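Long-range contacts in ornithine cyclodeaminase (Methanocaldococcus jannaschii, PDB 3MGJ), which probably catalyses, as the full-length NAD-dependent enzyme, the conversion of ornithine to proline with release of ammonia, this chain being its N-terminal domain: residues E5-G10 with Y48-V53; E63-L68 with E80-P85; G10-S15 with P76-V81. All blocks are in the same frame, centred on the assembly; numbering follows the deposited sequence.

Contact 1 (E5-G10 with Y48-V53); sequences EIELRG and YAKILV
Strands 5-10 and 48-53 run antiparallel, their axes 4.6 Å apart at closest approach, with Ile6 facing Ile51 and Leu8 facing Ala49 as hydrogen-bonded pairs. Each pair exchanges two backbone bonds. The straightest goes from Ile6 N to Ile51 O (2.8 Å, 176° at the hydrogen) and meets the oxygen nearly along the C=O axis. Between the ladder pairs, Glu7 CA lies 3.1 Å from Ala49 O in a CA-H...O contact.

Glu5, Glu7, Tyr48 and Lys50 share the partly exposed polar face. Lys50 and Glu7 lie side by side and point the same way, and Glu7 OE1 comes within 3.3 Å of Lys50 CE. The Lys50 chain is bent at chi4 (102°). The main partner of its NZ is Glu36 of strand 31-38; the salt bridge to Glu7 is long, Glu7 OE1 to Lys50 NZ measuring 4.0 Å. From the other flank comes Glu5, with CG anti to the backbone N (chi1 -160°) and an extended chain beyond it; Glu5 OE2 lies 3.3 Å from Lys50 CD. An alanine in place of Lys50 would probably leave Glu7 and Glu36 without their shared positive partner and open a gap between the Glu5 and Glu7 chains.

The opposite face is apolar. Ile6 CG1 packs 4.1 Å from Ile51 CB with the two side chains side by side, while Leu8 CD2 meets Ile51 CD1 and Ile6 CG2 meets Val53 CG2. Helix 58-74 covers this side, Leu65 touching both Ile6 and Val53. The two strands are the inner pair of a four-stranded antiparallel sheet of ferredoxin-like (beta-alpha-beta-beta-alpha-beta) topology, an amphipathic sheet with one face polar and charged, the other packed under helices.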
# COMPACT_ATOMS: atom_id res chain seq x y z
N GLU A 5 -5.84 11.36 -11.89
CA GLU A 5 -5.80 10.40 -10.80
C GLU A 5 -6.08 9.01 -11.36
O GLU A 5 -6.98 8.84 -12.16
CB GLU A 5 -6.85 10.77 -9.77
CG GLU A 5 -6.62 10.19 -8.41
CD GLU A 5 -7.76 10.50 -7.45
OE1 GLU A 5 -8.64 11.32 -7.82
OE2 GLU A 5 -7.79 9.92 -6.33
N ILE A 6 -5.28 8.03 -10.96
CA ILE A 6 -5.53 6.66 -11.40
C ILE A 6 -5.76 5.76 -10.21
O ILE A 6 -5.52 6.16 -9.09
CB ILE A 6 -4.38 6.08 -12.25
CG1 ILE A 6 -3.16 5.79 -11.39
CG2 ILE A 6 -4.03 7.02 -13.36
CD1 ILE A 6 -2.28 4.73 -11.92
N GLU A 7 -6.21 4.54 -10.45
CA GLU A 7 -6.39 3.59 -9.37
C GLU A 7 -5.92 2.22 -9.78
O GLU A 7 -6.24 1.76 -10.85
CB GLU A 7 -7.85 3.56 -8.99
CG GLU A 7 -8.22 2.55 -7.97
CD GLU A 7 -9.66 2.75 -7.57
OE1 GLU A 7 -9.92 3.75 -6.88
OE2 GLU A 7 -10.54 1.95 -7.98
N LEU A 8 -5.10 1.60 -8.95
CA LEU A 8 -4.75 0.20 -9.17
C LEU A 8 -5.68 -0.62 -8.33
O LEU A 8 -6.12 -0.17 -7.29
CB LEU A 8 -3.31 -0.11 -8.76
CG LEU A 8 -2.19 0.41 -9.65
CD1 LEU A 8 -2.67 0.44 -11.07
CD2 LEU A 8 -1.78 1.78 -9.22
N ARG A 9 -5.98 -1.82 -8.78
CA ARG A 9 -6.91 -2.67 -8.07
C ARG A 9 -6.41 -4.11 -8.15
O ARG A 9 -5.90 -4.55 -9.18
CB ARG A 9 -8.29 -2.53 -8.68
CG ARG A 9 -9.42 -3.11 -7.90
CD ARG A 9 -10.66 -3.16 -8.78
NE ARG A 9 -11.84 -3.67 -8.07
CZ ARG A 9 -12.15 -4.96 -7.93
NH1 ARG A 9 -11.37 -5.92 -8.43
NH2 ARG A 9 -13.25 -5.30 -7.27
N GLY A 10 -6.53 -4.83 -7.04
CA GLY A 10 -6.15 -6.23 -7.01
C GLY A 10 -5.15 -6.59 -5.93
O GLY A 10 -5.38 -6.37 -4.74
N TYR A 48 -6.88 -1.63 -3.06
CA TYR A 48 -6.79 -0.63 -4.10
C TYR A 48 -5.91 0.54 -3.69
O TYR A 48 -5.77 0.84 -2.52
CB TYR A 48 -8.18 -0.18 -4.60
CG TYR A 48 -8.96 0.71 -3.66
CD1 TYR A 48 -8.58 2.04 -3.46
CD2 TYR A 48 -10.09 0.25 -3.01
CE1 TYR A 48 -9.30 2.87 -2.61
CE2 TYR A 48 -10.83 1.08 -2.16
CZ TYR A 48 -10.42 2.39 -1.96
OH TYR A 48 -11.13 3.22 -1.13
N ALA A 49 -5.28 1.16 -4.67
CA ALA A 49 -4.48 2.33 -4.43
C ALA A 49 -4.92 3.44 -5.38
O ALA A 49 -5.13 3.19 -6.56
CB ALA A 49 -3.03 2.00 -4.64
N LYS A 50 -5.08 4.65 -4.87
CA LYS A 50 -5.25 5.81 -5.73
C LYS A 50 -3.94 6.61 -5.77
O LYS A 50 -3.38 6.96 -4.75
CB LYS A 50 -6.39 6.70 -5.26
CG LYS A 50 -7.74 6.08 -5.32
CD LYS A 50 -8.77 7.13 -4.98
CE LYS A 50 -10.18 6.62 -5.20
NZ LYS A 50 -10.86 6.24 -3.94
N ILE A 51 -3.48 6.89 -6.97
CA ILE A 51 -2.24 7.58 -7.19
C ILE A 51 -2.53 8.72 -8.13
O ILE A 51 -3.17 8.53 -9.16
CB ILE A 51 -1.24 6.67 -7.89
CG1 ILE A 51 -0.93 5.46 -7.00
CG2 ILE A 51 0.00 7.43 -8.27
CD1 ILE A 51 -0.42 4.29 -7.76
N LEU A 52 -2.05 9.90 -7.75
CA LEU A 52 -2.08 11.09 -8.59
C LEU A 52 -0.80 11.15 -9.42
O LEU A 52 0.29 10.99 -8.90
CB LEU A 52 -2.13 12.30 -7.68
CG LEU A 52 -2.41 13.70 -8.22
CD1 LEU A 52 -3.88 13.84 -8.53
CD2 LEU A 52 -1.99 14.67 -7.13
N VAL A 53 -0.96 11.36 -10.72
CA VAL A 53 0.16 11.40 -11.66
C VAL A 53 0.30 12.83 -12.13
O VAL A 53 -0.67 13.46 -12.48
CB VAL A 53 -0.11 10.51 -12.88
CG1 VAL A 53 1.04 10.60 -13.86
CG2 VAL A 53 -0.29 9.09 -12.44

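Contact 2 (E63-L68 with E80-P85); sequences EILNEL and EVELQP
Leu65 of helix 63-68 reaches toward Glu82 of strand 80-83, the helix running roughly opposite to the strand at 149° and 9.4 Å from it, axis to axis. Leu65 has CG anti to its carbonyl carbon (chi1 -64°); its side chain crosses that of Glu82 at a slant, and Leu65 CD1 lies 3.8 Å from Glu82 CD. That methyl also touches both carboxylate oxygens and Glu82 CG, while Leu65 CB meets Glu82 OE2 at 4.0 Å. The contact is therefore van der Waals packing of an apolar branch on a charged group, not a polar bond. Glu82 has a distant ionic partner in Arg4, a long and weak pair with OE1.

Asn66 adds little: its ND2 stands 4.5 Å from Glu82 OE2, too far for a hydrogen bond. About one turn after Leu65, Leu68 meets Glu80. The Glu80 chain bends at chi2 (-86°), and its OE2 comes to 4.0 Å from Leu68 CB. The methylene Glu80 CG packs against the backbone, 3.7 Å from Leu68 O. Arg69 touches the Glu80 side chain as well, and Leu8 of the neighbouring strand 2-10 lies against it on the sheet.

Leu65 and Leu68 are buried, whereas both glutamates point toward the helix from the outermost strand, Glu82 being the more exposed. Such a helix laid over the sheet and its outermost strand belongs to the second beta-alpha-beta crossover of a ferredoxin-like fold, in which helix 58-74 joins strand 47-55 to the parallel strand 78-83.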
# COMPACT_ATOMS: atom_id res chain seq x y z
N GLU A 63 0.45 10.45 -22.14
CA GLU A 63 1.43 9.48 -22.56
C GLU A 63 1.74 8.54 -21.43
O GLU A 63 1.84 7.34 -21.63
CB GLU A 63 2.70 10.21 -22.93
CG GLU A 63 2.88 10.44 -24.39
CD GLU A 63 4.27 10.91 -24.67
OE1 GLU A 63 4.81 11.66 -23.82
OE2 GLU A 63 4.83 10.51 -25.72
N ILE A 64 1.92 9.10 -20.24
CA ILE A 64 2.27 8.33 -19.07
C ILE A 64 1.13 7.42 -18.71
O ILE A 64 1.29 6.23 -18.60
CB ILE A 64 2.59 9.24 -17.88
CG1 ILE A 64 3.79 10.14 -18.21
CG2 ILE A 64 2.89 8.41 -16.65
CD1 ILE A 64 4.15 11.12 -17.13
N LEU A 65 -0.04 8.00 -18.56
CA LEU A 65 -1.22 7.20 -18.28
C LEU A 65 -1.41 6.03 -19.23
O LEU A 65 -1.83 4.97 -18.80
CB LEU A 65 -2.47 8.08 -18.24
CG LEU A 65 -2.48 9.10 -17.12
CD1 LEU A 65 -3.90 9.48 -16.89
CD2 LEU A 65 -1.92 8.53 -15.85
N ASN A 66 -1.10 6.21 -20.51
CA ASN A 66 -1.23 5.11 -21.47
C ASN A 66 -0.23 3.97 -21.28
O ASN A 66 -0.58 2.80 -21.38
CB ASN A 66 -1.23 5.63 -22.91
CG ASN A 66 -2.51 6.40 -23.25
OD1 ASN A 66 -2.59 7.11 -24.26
ND2 ASN A 66 -3.53 6.28 -22.39
N GLU A 67 1.02 4.32 -20.99
CA GLU A 67 1.99 3.35 -20.52
C GLU A 67 1.53 2.59 -19.27
O GLU A 67 1.72 1.38 -19.15
CB GLU A 67 3.28 4.07 -20.18
CG GLU A 67 4.06 4.48 -21.39
CD GLU A 67 4.77 3.30 -21.99
OE1 GLU A 67 5.08 2.36 -21.23
OE2 GLU A 67 4.99 3.31 -23.22
N LEU A 68 0.94 3.33 -18.32
CA LEU A 68 0.46 2.74 -17.08
C LEU A 68 -0.75 1.87 -17.37
O LEU A 68 -1.00 0.88 -16.68
CB LEU A 68 0.07 3.83 -16.09
CG LEU A 68 1.05 4.35 -15.05
CD1 LEU A 68 2.50 4.14 -15.45
CD2 LEU A 68 0.75 5.79 -14.82
N GLU A 80 -5.78 -1.56 -13.84
CA GLU A 80 -5.56 -0.13 -13.70
C GLU A 80 -6.74 0.62 -14.35
O GLU A 80 -7.29 0.16 -15.35
CB GLU A 80 -4.21 0.19 -14.37
CG GLU A 80 -3.70 1.63 -14.26
CD GLU A 80 -4.24 2.54 -15.36
OE1 GLU A 80 -5.03 2.05 -16.19
OE2 GLU A 80 -3.88 3.73 -15.39
N VAL A 81 -7.16 1.74 -13.78
CA VAL A 81 -8.20 2.59 -14.39
C VAL A 81 -7.95 4.04 -14.06
O VAL A 81 -7.26 4.35 -13.11
CB VAL A 81 -9.64 2.29 -13.90
CG1 VAL A 81 -9.99 0.84 -14.07
CG2 VAL A 81 -9.82 2.75 -12.46
N GLU A 82 -8.52 4.93 -14.86
CA GLU A 82 -8.42 6.35 -14.61
C GLU A 82 -9.63 6.83 -13.83
O GLU A 82 -10.70 6.24 -13.90
CB GLU A 82 -8.29 7.13 -15.91
CG GLU A 82 -6.98 6.87 -16.62
CD GLU A 82 -6.92 7.52 -18.00
OE1 GLU A 82 -7.51 8.61 -18.19
OE2 GLU A 82 -6.26 6.93 -18.89
N LEU A 83 -9.43 7.89 -13.07
CA LEU A 83 -10.50 8.53 -12.34
C LEU A 83 -10.74 9.94 -12.88
O LEU A 83 -9.80 10.72 -13.03
CB LEU A 83 -10.18 8.61 -10.84
CG LEU A 83 -9.83 7.34 -10.06
CD1 LEU A 83 -9.55 7.72 -8.62
CD2 LEU A 83 -10.91 6.27 -10.12
N GLN A 84 -12.00 10.24 -13.18
CA GLN A 84 -12.41 11.60 -13.51
C GLN A 84 -12.51 12.46 -12.25
O GLN A 84 -13.19 12.11 -11.30
CB GLN A 84 -13.75 11.63 -14.25
CG GLN A 84 -13.98 12.95 -14.96
CD GLN A 84 -15.42 13.17 -15.33
OE1 GLN A 84 -16.28 13.33 -14.45
NE2 GLN A 84 -15.71 13.18 -16.63
N PRO A 85 -11.85 13.63 -12.27
CA PRO A 85 -11.91 14.53 -11.12
C PRO A 85 -13.27 15.21 -11.03
O PRO A 85 -13.89 15.49 -12.06
CB PRO A 85 -10.86 15.59 -11.46
CG PRO A 85 -10.27 15.19 -12.78
CD PRO A 85 -11.20 14.26 -13.43

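Contact 3 (G10-S15 with P76-V81); sequences GHIIDS and PEIEEV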
# COMPACT_ATOMS: atom_id res chain seq x y z
N GLY A 10 -6.53 -4.83 -7.04
CA GLY A 10 -6.15 -6.23 -7.01
C GLY A 10 -5.15 -6.59 -5.93
O GLY A 10 -5.38 -6.37 -4.74
N HIS A 11 -4.03 -7.16 -6.37
CA HIS A 11 -2.99 -7.60 -5.46
C HIS A 11 -1.80 -6.68 -5.42
O HIS A 11 -0.71 -7.04 -5.82
CB HIS A 11 -2.56 -9.02 -5.81
CG HIS A 11 -3.42 -10.04 -5.16
ND1 HIS A 11 -4.79 -10.09 -5.35
CD2 HIS A 11 -3.13 -11.03 -4.28
CE1 HIS A 11 -5.30 -11.08 -4.64
NE2 HIS A 11 -4.31 -11.67 -3.98
N ILE A 12 -2.04 -5.49 -4.90
CA ILE A 12 -1.02 -4.46 -4.83
C ILE A 12 0.22 -4.92 -4.07
O ILE A 12 1.34 -4.69 -4.51
CB ILE A 12 -1.57 -3.19 -4.17
CG1 ILE A 12 -2.87 -2.78 -4.87
CG2 ILE A 12 -0.54 -2.07 -4.25
CD1 ILE A 12 -2.82 -3.00 -6.36
N ILE A 13 -0.00 -5.58 -2.94
CA ILE A 13 1.07 -6.04 -2.05
C ILE A 13 1.52 -7.47 -2.38
O ILE A 13 0.69 -8.36 -2.58
CB ILE A 13 0.62 -5.99 -0.58
CG1 ILE A 13 0.06 -4.60 -0.24
CG2 ILE A 13 1.77 -6.37 0.34
CD1 ILE A 13 -1.32 -4.63 0.36
N ASP A 14 2.84 -7.65 -2.39
CA ASP A 14 3.49 -8.90 -2.82
C ASP A 14 3.64 -8.86 -4.34
O ASP A 14 4.04 -9.84 -4.98
CB ASP A 14 2.76 -10.16 -2.33
CG ASP A 14 3.62 -11.43 -2.46
OD1 ASP A 14 4.86 -11.35 -2.26
OD2 ASP A 14 3.05 -12.50 -2.76
N SER A 15 3.34 -7.71 -4.90
CA SER A 15 3.60 -7.42 -6.29
C SER A 15 4.83 -6.52 -6.35
O SER A 15 5.28 -5.99 -5.34
CB SER A 15 2.40 -6.70 -6.90
OG SER A 15 2.21 -7.06 -8.25
N PRO A 76 -1.79 -9.73 -14.82
CA PRO A 76 -3.10 -10.38 -14.64
C PRO A 76 -3.68 -10.17 -13.24
O PRO A 76 -4.90 -10.16 -13.10
CB PRO A 76 -2.78 -11.87 -14.84
CG PRO A 76 -1.39 -11.93 -15.41
CD PRO A 76 -0.70 -10.71 -14.89
N GLU A 77 -2.84 -10.03 -12.23
CA GLU A 77 -3.38 -9.92 -10.88
C GLU A 77 -4.01 -8.54 -10.62
O GLU A 77 -4.72 -8.34 -9.64
CB GLU A 77 -2.31 -10.25 -9.83
CG GLU A 77 -2.11 -11.74 -9.58
CD GLU A 77 -3.37 -12.45 -9.07
OE1 GLU A 77 -3.30 -13.15 -8.02
OE2 GLU A 77 -4.44 -12.31 -9.70
N ILE A 78 -3.76 -7.60 -11.52
CA ILE A 78 -4.22 -6.24 -11.29
C ILE A 78 -4.84 -5.57 -12.50
O ILE A 78 -4.46 -5.82 -13.64
CB ILE A 78 -3.08 -5.33 -10.76
CG1 ILE A 78 -2.08 -5.07 -11.88
CG2 ILE A 78 -2.39 -5.94 -9.52
CD1 ILE A 78 -2.03 -3.64 -12.27
N GLU A 79 -5.83 -4.72 -12.24
CA GLU A 79 -6.33 -3.82 -13.25
C GLU A 79 -6.10 -2.37 -12.85
O GLU A 79 -6.18 -2.01 -11.68
CB GLU A 79 -7.81 -4.08 -13.54
CG GLU A 79 -8.67 -4.43 -12.34
CD GLU A 79 -9.67 -5.54 -12.65
OE1 GLU A 79 -9.30 -6.48 -13.39
OE2 GLU A 79 -10.82 -5.47 -12.14
N GLU A 80 -5.78 -1.56 -13.84
CA GLU A 80 -5.56 -0.13 -13.70
C GLU A 80 -6.74 0.62 -14.35
O GLU A 80 -7.29 0.16 -15.35
CB GLU A 80 -4.21 0.19 -14.37
CG GLU A 80 -3.70 1.63 -14.26
CD GLU A 80 -4.24 2.54 -15.36
OE1 GLU A 80 -5.03 2.05 -16.19
OE2 GLU A 80 -3.88 3.73 -15.39
N VAL A 81 -7.16 1.74 -13.78
CA VAL A 81 -8.20 2.59 -14.39
C VAL A 81 -7.95 4.04 -14.06
O VAL A 81 -7.26 4.35 -13.11
CB VAL A 81 -9.64 2.29 -13.90
CG1 VAL A 81 -9.99 0.84 -14.07
CG2 VAL A 81 -9.82 2.75 -12.46
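Ile78, in segment 76-81, which leads into the last strand of this ferredoxin-like domain, lies against Gly10, His11 and Ile12, where strand 2-10 turns into the loop before helix 17-27. Its CB packs on the carbonyl oxygen of Arg9, the last residue before that turn. Beyond CB the side chain forks. CG2, anti to the carbonyl carbon, reaches toward the loop and lies 3.8 Å from His11 N; the same methyl meets Ile12 CD1 at 4.3 Å, the one apolar side-chain pair between these segments. CG1 takes the other branch, between the backbone N and the carbonyl carbon (chi1 71°), and leads the chain away from the loop. At the tip, Ile78 CD1 comes to 4.3 Å from Leu8 CD1 on the helix-covered face of the sheet, and the side chain also touches Ile17 of helix 17-27.

Gly10 passes beside Glu77 with its CA 3.7 Å from Glu77 O. Its backbone angles (phi 125°, psi -123°) suit glycine alone. Glu77 O and His11 N stay 3.5 Å apart without a hydrogen bond, so between these two segments the contact is packing, while Arg9 bonds to Glu79 through the backbone next to it. Further along, Ile13 packs on Ile13 of the second subunit, and Asp14 makes backbone hydrogen bonds to that chain, which places the loop at the dimer interface.

At the exposed edge His11 CB and Glu77 CB lie 4.2 Å apart. The Glu77 side chain brings OE1 over one face of the imidazole, 4.2 Å above the plane and over the centre of the His11 ring.

In the fold
Contacts 1 and 2 lie near the centre of the domain and are partly buried, each with charged residues on its outer side; contact 3, about 12 Å from the domain centre, is buried at Gly10, Ile12 and Ile78 and exposed at Glu77. Contact 1 is the strand ladder, rich in backbone hydrogen bonds. Contact 2 sets a helix over the outermost strand by van der Waals packing alone, and contact 3 likewise relies on packing, at a loop that reaches the second subunit. Strand 78-83 serves contacts 2 and 3, while Gly10 belongs to contacts 1 and 3. Backbone bonds such as Glu7 N to Val81 O (2.9 Å) stitch contact 1 to that strand.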